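Local coordinates for hypothetical protein ST1444 (Sulfolobus tokodaii, PDB 2EO0) that probably resolves Holliday junctions as a magnesium-dependent endonuclease, cutting paired nicks into opposing strands of four-way DNA during recombination, at residues 44-49 with 55-60; 73-78 with 102-107; 77-82 with 113-118; 88-93 with 129-134. All blocks are in the same frame, centred on the assembly; numbering follows the deposited sequence.

Interaction 1. Residues 44-49 with 55-60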
loop_
_atom_site.group_PDB
_atom_site.type_symbol
_atom_site.label_atom_id
_atom_site.label_comp_id
_atom_site.label_asym_id
_atom_site.label_seq_id
_atom_site.Cartn_x
_atom_site.Cartn_y
_atom_site.Cartn_z
ATOM N N PRO A 44 -3.406 8.180 4.105
ATOM C CA PRO A 44 -2.964 8.904 2.895
ATOM C C PRO A 44 -4.028 8.772 1.800
ATOM O O PRO A 44 -4.680 7.728 1.670
ATOM C CB PRO A 44 -1.662 8.201 2.517
ATOM C CG PRO A 44 -1.110 7.785 3.844
ATOM C CD PRO A 44 -2.362 7.268 4.585
ATOM N N ASP A 45 -4.213 9.823 1.014
ATOM C CA ASP A 45 -5.244 9.777 -0.015
ATOM C C ASP A 45 -4.938 8.782 -1.091
ATOM O O ASP A 45 -5.844 8.186 -1.686
ATOM C CB ASP A 45 -5.432 11.157 -0.642
ATOM C CG ASP A 45 -5.780 12.201 0.387
ATOM O OD1 ASP A 45 -6.383 11.805 1.419
ATOM O OD2 ASP A 45 -5.456 13.391 0.168
ATOM N N ILE A 46 -3.644 8.607 -1.335
ATOM C CA ILE A 46 -3.187 7.700 -2.359
ATOM C C ILE A 46 -2.083 6.825 -1.830
ATOM O O ILE A 46 -1.153 7.300 -1.196
ATOM C CB ILE A 46 -2.611 8.464 -3.578
ATOM C CG1 ILE A 46 -3.698 9.353 -4.203
ATOM C CG2 ILE A 46 -2.045 7.456 -4.604
ATOM C CD1 ILE A 46 -3.161 10.271 -5.258
ATOM N N ILE A 47 -2.191 5.541 -2.125
ATOM C CA ILE A 47 -1.189 4.584 -1.726
ATOM C C ILE A 47 -0.791 3.925 -3.021
ATOM O O ILE A 47 -1.612 3.280 -3.680
ATOM C CB ILE A 47 -1.766 3.549 -0.742
ATOM C CG1 ILE A 47 -2.104 4.248 0.572
ATOM C CG2 ILE A 47 -0.785 2.417 -0.567
ATOM C CD1 ILE A 47 -2.657 3.350 1.629
ATOM N N ALA A 48 0.475 4.094 -3.376
ATOM C CA ALA A 48 0.997 3.562 -4.630
ATOM C C ALA A 48 2.192 2.618 -4.413
ATOM O O ALA A 48 3.177 2.989 -3.778
ATOM C CB ALA A 48 1.389 4.736 -5.548
ATOM N N LEU A 49 2.091 1.403 -4.962
ATOM C CA LEU A 49 3.142 0.402 -4.825
ATOM C C LEU A 49 3.722 -0.008 -6.173
ATOM O O LEU A 49 3.017 -0.107 -7.183
ATOM C CB LEU A 49 2.591 -0.859 -4.137
ATOM C CG LEU A 49 1.500 -0.620 -3.092
ATOM C CD1 LEU A 49 0.654 -1.893 -2.934
ATOM C CD2 LEU A 49 2.135 -0.179 -1.785
ATOM N N ILE A 55 4.860 4.246 -1.829
ATOM C CA ILE A 55 4.792 5.701 -1.822
ATOM C C ILE A 55 3.404 6.168 -1.409
ATOM O O ILE A 55 2.368 5.748 -1.951
ATOM C CB ILE A 55 5.225 6.336 -3.168
ATOM C CG1 ILE A 55 4.371 5.806 -4.302
ATOM C CG2 ILE A 55 6.723 6.000 -3.454
ATOM C CD1 ILE A 55 4.752 6.407 -5.644
ATOM N N LEU A 56 3.396 7.012 -0.389
ATOM C CA LEU A 56 2.165 7.529 0.150
ATOM C C LEU A 56 1.988 8.985 -0.279
ATOM O O LEU A 56 2.944 9.779 -0.249
ATOM C CB LEU A 56 2.223 7.391 1.670
ATOM C CG LEU A 56 2.566 5.964 2.152
ATOM C CD1 LEU A 56 2.725 5.923 3.671
ATOM C CD2 LEU A 56 1.470 5.017 1.706
ATOM N N ILE A 57 0.780 9.337 -0.708
ATOM C CA ILE A 57 0.543 10.701 -1.127
ATOM C C ILE A 57 -0.736 11.287 -0.590
ATOM O O ILE A 57 -1.816 10.726 -0.739
ATOM C CB ILE A 57 0.507 10.839 -2.659
ATOM C CG1 ILE A 57 1.742 10.175 -3.285
ATOM C CG2 ILE A 57 0.469 12.324 -3.041
ATOM C CD1 ILE A 57 1.632 10.021 -4.776
ATOM N N GLU A 58 -0.595 12.438 0.045
ATOM C CA GLU A 58 -1.717 13.174 0.586
ATOM C C GLU A 58 -1.879 14.332 -0.414
ATOM O O GLU A 58 -0.931 15.050 -0.726
ATOM C CB GLU A 58 -1.345 13.654 1.995
ATOM C CG GLU A 58 -2.431 14.366 2.789
ATOM C CD GLU A 58 -3.722 13.588 2.909
ATOM O OE1 GLU A 58 -3.672 12.340 2.992
ATOM O OE2 GLU A 58 -4.790 14.246 2.932
ATOM N N VAL A 59 -3.080 14.482 -0.946
ATOM C CA VAL A 59 -3.347 15.520 -1.916
ATOM C C VAL A 59 -4.226 16.643 -1.387
ATOM O O VAL A 59 -5.300 16.410 -0.861
ATOM C CB VAL A 59 -4.016 14.927 -3.170
ATOM C CG1 VAL A 59 -4.218 16.034 -4.229
ATOM C CG2 VAL A 59 -3.168 13.763 -3.703
ATOM N N LYS A 60 -3.760 17.876 -1.544
ATOM C CA LYS A 60 -4.521 19.040 -1.097
ATOM C C LYS A 60 -4.692 19.996 -2.259
ATOM O O LYS A 60 -3.848 20.057 -3.161
ATOM C CB LYS A 60 -3.806 19.768 0.058
ATOM C CG LYS A 60 -4.446 19.584 1.428
ATOM C CD LYS A 60 -3.922 18.350 2.137
ATOM C CE LYS A 60 -4.432 18.264 3.566
ATOM N NZ LYS A 60 -5.890 18.015 3.600
#
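A48 and I55 form the tight end of this antiparallel hairpin: A48 N bonds to I55 O and I55 N to A48 O, while the CB methyl of A48 lies 3.4 Å from CG1 of I55. With chi1 at 57°, I55 holds CG1 between its N and carbonyl carbon, bringing that branch to the alanine. I46 and I57 are the next hydrogen-bonded pair, their CB atoms 4.0 Å apart on the same face as A48 and I55. CD1 of I46 runs on to CG2 of V59, 3.8 Å away. On the other face I47 and L56, a non-hydrogen-bonded pair, lie side by side with CG1 of I47 against CD2 of L56.

Past I46 this apolar packing gives way to an acidic end, where D45 is partly exposed and E58 stays buried. D45 and I46 stand opposite I57 in a classic beta bulge. OD2 of D45 takes the N-H of V59 at 2.8 Å, on the anti side of the carboxylate and 30° from its plane. D45 N adds a weak bond to E58 OE1. The two carboxylates, with planes 61° apart, bring D45 OD2 within 3.0 Å of E58 OE2, an acceptor pair with no hydrogen bond. With an alanine in place of D45, V59 N would probably lose its acceptor and E58 the carboxylate beside it. Two acids side by side, with E15 of helix 13-24 close to D45, suit a shared magnesium ion, which D45 and E58 probably bind. P44-D45 before strand 46-50 and E58-V59-K60 on strand 53-61 fit the PD-(D/E)XK nuclease signature.

Interaction 2. Residues 73-78 with 102-107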
loop_
_atom_site.group_PDB
_atom_site.type_symbol
_atom_site.label_atom_id
_atom_site.label_comp_id
_atom_site.label_asym_id
_atom_site.label_seq_id
_atom_site.Cartn_x
_atom_site.Cartn_y
_atom_site.Cartn_z
ATOM N N GLU A 73 -3.114 17.313 14.038
ATOM C CA GLU A 73 -3.555 15.948 14.260
ATOM C C GLU A 73 -3.610 15.119 12.991
ATOM O O GLU A 73 -3.297 13.932 13.014
ATOM C CB GLU A 73 -4.916 15.939 14.966
ATOM C CG GLU A 73 -4.795 15.959 16.494
ATOM C CD GLU A 73 -6.125 16.151 17.231
ATOM O OE1 GLU A 73 -7.190 15.666 16.776
ATOM O OE2 GLU A 73 -6.087 16.777 18.305
ATOM N N GLN A 74 -4.009 15.740 11.885
ATOM C CA GLN A 74 -4.070 15.047 10.615
ATOM C C GLN A 74 -2.663 14.752 10.102
ATOM O O GLN A 74 -2.408 13.682 9.550
ATOM C CB GLN A 74 -4.831 15.881 9.584
ATOM C CG GLN A 74 -4.546 15.477 8.127
ATOM C CD GLN A 74 -5.474 16.160 7.145
ATOM O OE1 GLN A 74 -5.059 17.003 6.355
ATOM N NE2 GLN A 74 -6.743 15.798 7.199
ATOM N N ALA A 75 -1.747 15.695 10.292
ATOM C CA ALA A 75 -0.385 15.518 9.828
ATOM C C ALA A 75 0.332 14.464 10.638
ATOM O O ALA A 75 1.075 13.653 10.094
ATOM C CB ALA A 75 0.380 16.828 9.898
ATOM N N GLU A 76 0.131 14.475 11.941
ATOM C CA GLU A 76 0.804 13.500 12.771
ATOM C C GLU A 76 0.224 12.110 12.535
ATOM O O GLU A 76 0.951 11.119 12.605
ATOM C CB GLU A 76 0.712 13.915 14.240
ATOM C CG GLU A 76 1.424 15.235 14.499
ATOM C CD GLU A 76 1.290 15.727 15.925
ATOM O OE1 GLU A 76 0.296 15.372 16.598
ATOM O OE2 GLU A 76 2.173 16.486 16.369
ATOM N N GLY A 77 -1.070 12.050 12.225
ATOM C CA GLY A 77 -1.731 10.782 11.944
ATOM C C GLY A 77 -1.232 10.101 10.664
ATOM O O GLY A 77 -0.779 8.961 10.706
ATOM N N ILE A 78 -1.306 10.775 9.522
ATOM C CA ILE A 78 -0.831 10.161 8.292
ATOM C C ILE A 78 0.661 9.869 8.418
ATOM O O ILE A 78 1.192 8.989 7.748
ATOM C CB ILE A 78 -1.096 11.054 7.056
ATOM C CG1 ILE A 78 -0.602 12.463 7.316
ATOM C CG2 ILE A 78 -2.576 11.111 6.761
ATOM C CD1 ILE A 78 -1.113 13.490 6.289
ATOM N N ILE A 102 6.083 17.450 -2.805
ATOM C CA ILE A 102 7.311 17.609 -2.034
ATOM C C ILE A 102 7.308 16.497 -0.992
ATOM O O ILE A 102 6.262 15.885 -0.740
ATOM C CB ILE A 102 7.355 18.951 -1.294
ATOM C CG1 ILE A 102 6.042 19.151 -0.546
ATOM C CG2 ILE A 102 7.621 20.090 -2.280
ATOM C CD1 ILE A 102 6.082 20.291 0.437
ATOM N N LYS A 103 8.468 16.217 -0.401
ATOM C CA LYS A 103 8.552 15.202 0.652
ATOM C C LYS A 103 7.782 15.774 1.832
ATOM O O LYS A 103 7.941 16.946 2.184
ATOM C CB LYS A 103 9.993 14.959 1.101
ATOM C CG LYS A 103 10.803 14.032 0.232
ATOM C CD LYS A 103 12.247 13.998 0.725
ATOM C CE LYS A 103 13.001 12.729 0.279
ATOM N NZ LYS A 103 12.992 12.480 -1.195
ATOM N N PHE A 104 6.940 14.951 2.443
ATOM C CA PHE A 104 6.162 15.413 3.579
ATOM C C PHE A 104 7.066 15.989 4.687
ATOM O O PHE A 104 6.624 16.797 5.515
ATOM C CB PHE A 104 5.330 14.268 4.126
ATOM C CG PHE A 104 4.079 14.712 4.768
ATOM C CD1 PHE A 104 2.948 14.958 4.002
ATOM C CD2 PHE A 104 4.020 14.893 6.146
ATOM C CE1 PHE A 104 1.762 15.377 4.596
ATOM C CE2 PHE A 104 2.833 15.313 6.755
ATOM C CZ PHE A 104 1.699 15.555 5.971
ATOM N N ASP A 105 8.331 15.568 4.679
ATOM C CA ASP A 105 9.324 16.024 5.652
ATOM C C ASP A 105 9.663 17.501 5.517
ATOM O O ASP A 105 10.328 18.064 6.378
ATOM C CB ASP A 105 10.617 15.223 5.511
ATOM C CG ASP A 105 10.446 13.784 5.906
ATOM O OD1 ASP A 105 9.555 13.513 6.756
ATOM O OD2 ASP A 105 11.213 12.929 5.383
ATOM N N MET A 106 9.219 18.119 4.432
ATOM C CA MET A 106 9.488 19.535 4.213
ATOM C C MET A 106 8.547 20.420 5.025
ATOM O O MET A 106 8.791 21.614 5.179
ATOM C CB MET A 106 9.366 19.882 2.728
ATOM C CG MET A 106 10.345 19.133 1.827
ATOM S SD MET A 106 12.057 19.718 1.946
ATOM C CE MET A 106 12.156 20.614 0.351
ATOM N N LEU A 107 7.463 19.851 5.532
ATOM C CA LEU A 107 6.537 20.636 6.340
ATOM C C LEU A 107 7.156 20.880 7.727
ATOM O O LEU A 107 7.499 19.925 8.430
ATOM C CB LEU A 107 5.206 19.890 6.518
ATOM C CG LEU A 107 4.307 19.593 5.320
ATOM C CD1 LEU A 107 3.311 18.536 5.737
ATOM C CD2 LEU A 107 3.581 20.854 4.850
#
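F104, at the start of a 3-10 turn after strand 98-103, reaches across to A75 and I78 of helix 72-85. That helix belongs to the PD-(D/E)XK core, linking the parallel strands 53-61 and 88-95 in a beta-alpha-beta crossover. The three residues are buried, and no hydrogen bond joins the two segments, so the contact rests on apolar packing alone.

F104 gives the most surface. Its chi1 of -151° sets CG opposite the backbone N, and this carries the ring out toward the helix. I78 meets the far end of that ring: the two side chains cross at about a right angle, and the ring atom CZ of F104 lies 4.1 Å from CG1 of I78. In I78 the CG1 branch sits between N and carbonyl carbon (chi1 50°), an orientation that delivers its terminal methyl to the aromatic. A75, one turn earlier, lies beside the other ring corner, with its CB 4.3 Å from CE2 of F104. Within the 102-107 segment, CD1 of L107 lies over one face of the same ring, 3.3 Å above its plane. I70 of strand 68-70 packs on both F104 and A75.

With a serine in place of F104, a gap is likely to open between helix and turn, leaving I78 and L107 without the ring they pack on. The closest approach is between CD1 of I78 and CZ of F104, at 3.5 Å.

Interaction 3. Residues 77-82 with 113-118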
loop_
_atom_site.group_PDB
_atom_site.type_symbol
_atom_site.label_atom_id
_atom_site.label_comp_id
_atom_site.label_asym_id
_atom_site.label_seq_id
_atom_site.Cartn_x
_atom_site.Cartn_y
_atom_site.Cartn_z
ATOM N N GLY A 77 -1.070 12.050 12.225
ATOM C CA GLY A 77 -1.731 10.782 11.944
ATOM C C GLY A 77 -1.232 10.101 10.664
ATOM O O GLY A 77 -0.779 8.961 10.706
ATOM N N ILE A 78 -1.306 10.775 9.522
ATOM C CA ILE A 78 -0.831 10.161 8.292
ATOM C C ILE A 78 0.661 9.869 8.418
ATOM O O ILE A 78 1.192 8.989 7.748
ATOM C CB ILE A 78 -1.096 11.054 7.056
ATOM C CG1 ILE A 78 -0.602 12.463 7.316
ATOM C CG2 ILE A 78 -2.576 11.111 6.761
ATOM C CD1 ILE A 78 -1.113 13.490 6.289
ATOM N N ARG A 79 1.331 10.611 9.289
ATOM C CA ARG A 79 2.752 10.421 9.541
ATOM C C ARG A 79 3.002 9.095 10.295
ATOM O O ARG A 79 3.982 8.390 10.041
ATOM C CB ARG A 79 3.246 11.607 10.353
ATOM C CG ARG A 79 4.735 11.700 10.591
ATOM C CD ARG A 79 5.075 13.126 11.039
ATOM N NE ARG A 79 5.212 14.036 9.902
ATOM C CZ ARG A 79 5.311 15.360 10.007
ATOM N NH1 ARG A 79 5.271 15.937 11.202
ATOM N NH2 ARG A 79 5.505 16.103 8.920
ATOM N N GLU A 80 2.113 8.764 11.223
ATOM C CA GLU A 80 2.233 7.533 11.992
ATOM C C GLU A 80 1.937 6.331 11.073
ATOM O O GLU A 80 2.500 5.244 11.214
ATOM C CB GLU A 80 1.247 7.563 13.169
ATOM C CG GLU A 80 1.485 6.475 14.197
ATOM C CD GLU A 80 2.948 6.368 14.603
ATOM O OE1 GLU A 80 3.536 7.400 15.020
ATOM O OE2 GLU A 80 3.510 5.248 14.505
ATOM N N PHE A 81 1.030 6.548 10.135
ATOM C CA PHE A 81 0.681 5.531 9.179
ATOM C C PHE A 81 1.907 5.309 8.278
ATOM O O PHE A 81 2.223 4.185 7.874
ATOM C CB PHE A 81 -0.520 6.015 8.375
ATOM C CG PHE A 81 -0.994 5.043 7.354
ATOM C CD1 PHE A 81 -0.240 4.792 6.217
ATOM C CD2 PHE A 81 -2.201 4.388 7.524
ATOM C CE1 PHE A 81 -0.686 3.901 5.261
ATOM C CE2 PHE A 81 -2.657 3.486 6.564
ATOM C CZ PHE A 81 -1.898 3.248 5.436
ATOM N N ALA A 82 2.613 6.393 7.994
ATOM C CA ALA A 82 3.797 6.340 7.160
ATOM C C ALA A 82 4.924 5.576 7.844
ATOM O O ALA A 82 5.639 4.803 7.201
ATOM C CB ALA A 82 4.239 7.744 6.816
ATOM N N GLY A 113 1.427 24.941 16.279
ATOM C CA GLY A 113 1.354 23.486 16.374
ATOM C C GLY A 113 1.037 22.743 15.080
ATOM O O GLY A 113 1.173 21.518 14.989
ATOM N N ASN A 114 0.592 23.476 14.070
ATOM C CA ASN A 114 0.279 22.827 12.816
ATOM C C ASN A 114 1.542 22.754 11.984
ATOM O O ASN A 114 2.629 23.056 12.464
ATOM C CB ASN A 114 -0.826 23.587 12.087
ATOM C CG ASN A 114 -2.029 23.815 12.963
ATOM O OD1 ASN A 114 -2.191 24.889 13.542
ATOM N ND2 ASN A 114 -2.874 22.795 13.092
ATOM N N TYR A 115 1.401 22.346 10.736
ATOM C CA TYR A 115 2.547 22.208 9.874
ATOM C C TYR A 115 2.316 23.018 8.634
ATOM O O TYR A 115 1.181 23.158 8.173
ATOM C CB TYR A 115 2.755 20.739 9.537
ATOM C CG TYR A 115 3.087 19.910 10.758
ATOM C CD1 TYR A 115 4.396 19.718 11.153
ATOM C CD2 TYR A 115 2.080 19.394 11.565
ATOM C CE1 TYR A 115 4.693 19.035 12.331
ATOM C CE2 TYR A 115 2.361 18.729 12.715
ATOM C CZ TYR A 115 3.663 18.546 13.107
ATOM O OH TYR A 115 3.937 17.884 14.294
ATOM N N ALA A 116 3.401 23.569 8.099
ATOM C CA ALA A 116 3.295 24.396 6.919
ATOM C C ALA A 116 4.550 24.434 6.096
ATOM O O ALA A 116 5.639 24.064 6.541
ATOM C CB ALA A 116 2.893 25.812 7.305
ATOM N N ILE A 117 4.357 24.895 4.872
ATOM C CA ILE A 117 5.412 25.011 3.897
ATOM C C ILE A 117 5.003 26.232 3.069
ATOM O O ILE A 117 3.804 26.452 2.811
ATOM C CB ILE A 117 5.481 23.703 3.029
ATOM C CG1 ILE A 117 6.612 23.795 2.005
ATOM C CG2 ILE A 117 4.126 23.403 2.369
ATOM C CD1 ILE A 117 7.998 23.478 2.601
ATOM N N ASP A 118 5.982 27.052 2.699
ATOM C CA ASP A 118 5.716 28.247 1.897
ATOM C C ASP A 118 5.366 27.842 0.453
ATOM O O ASP A 118 5.966 26.908 -0.085
ATOM C CB ASP A 118 6.946 29.152 1.950
ATOM C CG ASP A 118 8.205 28.433 1.532
ATOM O OD1 ASP A 118 8.624 28.627 0.372
ATOM O OD2 ASP A 118 8.773 27.657 2.347
#
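Y115 and R79 carry the whole of this contact, a cation-pi pair between strand 115-117 and helix 72-85. The 113-118 segment starts at G113, whose positive phi would press any side chain against the preceding carbonyl oxygen. This turn position therefore calls for glycine, and the chain leaves it for the strand.

At Y115 the ring extends toward the helix, and the guanidinium of R79 reaches it from the helix. CZ of R79 stands 4.7 Å from the ring centroid, 23° off the ring normal and so over the face. The guanidinium does not lie flat on the ring: the two planes are 86° apart, and NH1 of R79 leads, 3.3 Å from CE1 of Y115. NH1 is also 3.6 Å from CZ of Y115, so it stands toward the CE1 side of the ring, off its centre. R79 reaches this place by an extended chain, with CG anti to the backbone N, that bends at chi3 (-83°) to present its guanidinium edge-on. The phenol itself is tied elsewhere: Y115 OH hydrogen-bonds to E76, one turn back on the same helix, a second link between strand and helix that probably steadies the ring.

A116 continues the strand with backbone bonds to R108, and the I117 side chain packs on L107. D118 then closes the segment as the N-cap of helix 119-123, with OD1 also bonded to T121. Strand 115-117 is the middle strand of a small antiparallel sheet, flanked by 68-70 and 108-109, and the cation-pi pair fastens that sheet to the crossover helix of the nuclease core.

Interaction 4. Residues 88-93 with 129-134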
loop_
_atom_site.group_PDB
_atom_site.type_symbol
_atom_site.label_atom_id
_atom_site.label_comp_id
_atom_site.label_asym_id
_atom_site.label_seq_id
_atom_site.Cartn_x
_atom_site.Cartn_y
_atom_site.Cartn_z
ATOM N N GLU A 88 7.446 5.933 1.811
ATOM C CA GLU A 88 7.851 7.324 1.655
ATOM C C GLU A 88 6.600 8.163 1.454
ATOM O O GLU A 88 5.842 7.950 0.511
ATOM C CB GLU A 88 8.769 7.484 0.461
ATOM C CG GLU A 88 10.214 7.351 0.807
ATOM C CD GLU A 88 11.041 8.436 0.151
ATOM O OE1 GLU A 88 11.071 9.582 0.668
ATOM O OE2 GLU A 88 11.648 8.135 -0.897
ATOM N N LEU A 89 6.395 9.115 2.352
ATOM C CA LEU A 89 5.226 9.965 2.314
ATOM C C LEU A 89 5.474 11.320 1.636
ATOM O O LEU A 89 6.446 12.004 1.963
ATOM C CB LEU A 89 4.743 10.182 3.740
ATOM C CG LEU A 89 3.533 11.077 3.808
ATOM C CD1 LEU A 89 2.398 10.353 3.134
ATOM C CD2 LEU A 89 3.217 11.448 5.246
ATOM N N PHE A 90 4.582 11.700 0.720
ATOM C CA PHE A 90 4.681 12.963 -0.012
ATOM C C PHE A 90 3.418 13.822 0.105
ATOM O O PHE A 90 2.300 13.312 0.276
ATOM C CB PHE A 90 4.901 12.725 -1.515
ATOM C CG PHE A 90 6.210 12.051 -1.853
ATOM C CD1 PHE A 90 6.392 10.691 -1.628
ATOM C CD2 PHE A 90 7.262 12.781 -2.392
ATOM C CE1 PHE A 90 7.590 10.075 -1.931
ATOM C CE2 PHE A 90 8.473 12.168 -2.703
ATOM C CZ PHE A 90 8.637 10.812 -2.472
ATOM N N LEU A 91 3.603 15.132 -0.017
ATOM C CA LEU A 91 2.478 16.065 -0.019
ATOM C C LEU A 91 2.295 16.532 -1.474
ATOM O O LEU A 91 3.197 17.136 -2.068
ATOM C CB LEU A 91 2.762 17.278 0.872
ATOM C CG LEU A 91 1.787 18.458 0.752
ATOM C CD1 LEU A 91 0.460 18.082 1.328
ATOM C CD2 LEU A 91 2.354 19.704 1.501
ATOM N N GLY A 92 1.148 16.219 -2.059
ATOM C CA GLY A 92 0.903 16.667 -3.411
ATOM C C GLY A 92 -0.047 17.847 -3.392
ATOM O O GLY A 92 -1.148 17.728 -2.858
ATOM N N VAL A 93 0.357 18.982 -3.962
ATOM C CA VAL A 93 -0.520 20.161 -3.969
ATOM C C VAL A 93 -0.984 20.597 -5.346
ATOM O O VAL A 93 -0.188 20.717 -6.276
ATOM C CB VAL A 93 0.151 21.394 -3.322
ATOM C CG1 VAL A 93 -0.911 22.477 -3.062
ATOM C CG2 VAL A 93 0.877 20.984 -2.026
ATOM N N GLU A 129 6.012 13.540 -13.199
ATOM C CA GLU A 129 7.097 12.880 -13.888
ATOM C C GLU A 129 8.371 12.865 -13.061
ATOM O O GLU A 129 9.170 11.940 -13.181
ATOM C CB GLU A 129 7.350 13.559 -15.221
ATOM C CG GLU A 129 7.542 12.564 -16.345
ATOM C CD GLU A 129 6.341 11.637 -16.510
ATOM O OE1 GLU A 129 5.252 12.129 -16.920
ATOM O OE2 GLU A 129 6.499 10.423 -16.219
ATOM N N ASP A 130 8.574 13.879 -12.233
ATOM C CA ASP A 130 9.765 13.911 -11.392
ATOM C C ASP A 130 9.551 12.969 -10.222
ATOM O O ASP A 130 10.474 12.272 -9.784
ATOM C CB ASP A 130 10.032 15.325 -10.865
ATOM C CG ASP A 130 10.151 16.350 -11.980
ATOM O OD1 ASP A 130 11.110 16.264 -12.768
ATOM O OD2 ASP A 130 9.272 17.237 -12.076
ATOM N N LEU A 131 8.326 12.950 -9.710
ATOM C CA LEU A 131 8.030 12.068 -8.597
ATOM C C LEU A 131 8.338 10.670 -9.063
ATOM O O LEU A 131 8.983 9.899 -8.358
ATOM C CB LEU A 131 6.562 12.147 -8.180
ATOM C CG LEU A 131 6.223 11.248 -6.981
ATOM C CD1 LEU A 131 7.142 11.573 -5.802
ATOM C CD2 LEU A 131 4.785 11.437 -6.586
ATOM N N VAL A 132 7.878 10.373 -10.273
ATOM C CA VAL A 132 8.074 9.072 -10.874
ATOM C C VAL A 132 9.549 8.742 -11.051
ATOM O O VAL A 132 9.982 7.669 -10.636
ATOM C CB VAL A 132 7.337 8.978 -12.228
ATOM C CG1 VAL A 132 7.709 7.701 -12.950
ATOM C CG2 VAL A 132 5.845 9.013 -11.984
ATOM N N ARG A 133 10.325 9.646 -11.648
ATOM C CA ARG A 133 11.753 9.372 -11.825
ATOM C C ARG A 133 12.383 9.060 -10.475
ATOM O O ARG A 133 13.214 8.146 -10.347
ATOM C CB ARG A 133 12.482 10.563 -12.456
ATOM C CG ARG A 133 12.303 10.666 -13.965
ATOM C CD ARG A 133 13.036 11.874 -14.558
ATOM N NE ARG A 133 12.858 11.965 -16.010
ATOM C CZ ARG A 133 13.396 12.911 -16.785
ATOM N NH1 ARG A 133 14.160 13.870 -16.259
ATOM N NH2 ARG A 133 13.161 12.905 -18.092
ATOM N N TYR A 134 11.979 9.828 -9.470
ATOM C CA TYR A 134 12.496 9.645 -8.131
ATOM C C TYR A 134 12.153 8.256 -7.619
ATOM O O TYR A 134 12.992 7.558 -7.051
ATOM C CB TYR A 134 11.888 10.667 -7.178
ATOM C CG TYR A 134 12.257 10.361 -5.761
ATOM C CD1 TYR A 134 13.518 10.686 -5.274
ATOM C CD2 TYR A 134 11.360 9.711 -4.909
ATOM C CE1 TYR A 134 13.881 10.387 -3.977
ATOM C CE2 TYR A 134 11.711 9.398 -3.612
ATOM C CZ TYR A 134 12.977 9.752 -3.146
ATOM O OH TYR A 134 13.324 9.536 -1.835
#
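F90 packs against L131 and Y134 in a helix-on-sheet contact, where helix 128-143 lies over strand 88-95 of the central sheet. Strand and helix run nearly antiparallel, their segment axes 12.1 Å apart at the closest.

L131 covers the ring: its CD1 methyl sits over one face of F90 in a CH-pi contact, 3.6 Å from the centroid and 21° off the normal. CG of L131 is anti to its backbone N (chi1 -179°), which extends the chain toward the strand. Y134, almost one turn later, comes in at the rim of that ring, with CE2 of Y134 3.6 Å from CZ of F90. Their planes are 70° apart and the centroids 5.8 Å, an oblique aromatic pair.

E88 faces Y134 at the edge of the contact. The Y134 hydroxyl is modelled as a donor to OE2 of E88, but the distance is too short to be trusted in detail; that OE2, whose position is less certain, is also placed to pair with K138.

L131 reaches beyond strand 88-95 to I57 on one neighbouring strand and F101 on the other, so the helix spans strands 53-61, 88-95 and 98-103.

Overall arrangement
Interaction 1 holds two of the probable magnesium ligands, and each of the other contacts touches it. Interaction 4 is nearest, about 9 Å between centres: strands 53-61 and 88-95 are sheet neighbours, joined by the probable bond from F90 N to L56 O at 2.7 Å. Helix 72-85 serves both interactions 2 and 3, whose centres lie about 2 Å apart, and in this cluster NH2 of R79 approaches CD2 of F104 at 3.4 Å. The same helix packs on the I47 and L56 face, with I78 CD1 3.8 Å from CG of the probable metal ligand E58, whereas helix 128-143 of interaction 4 packs on the opposite face.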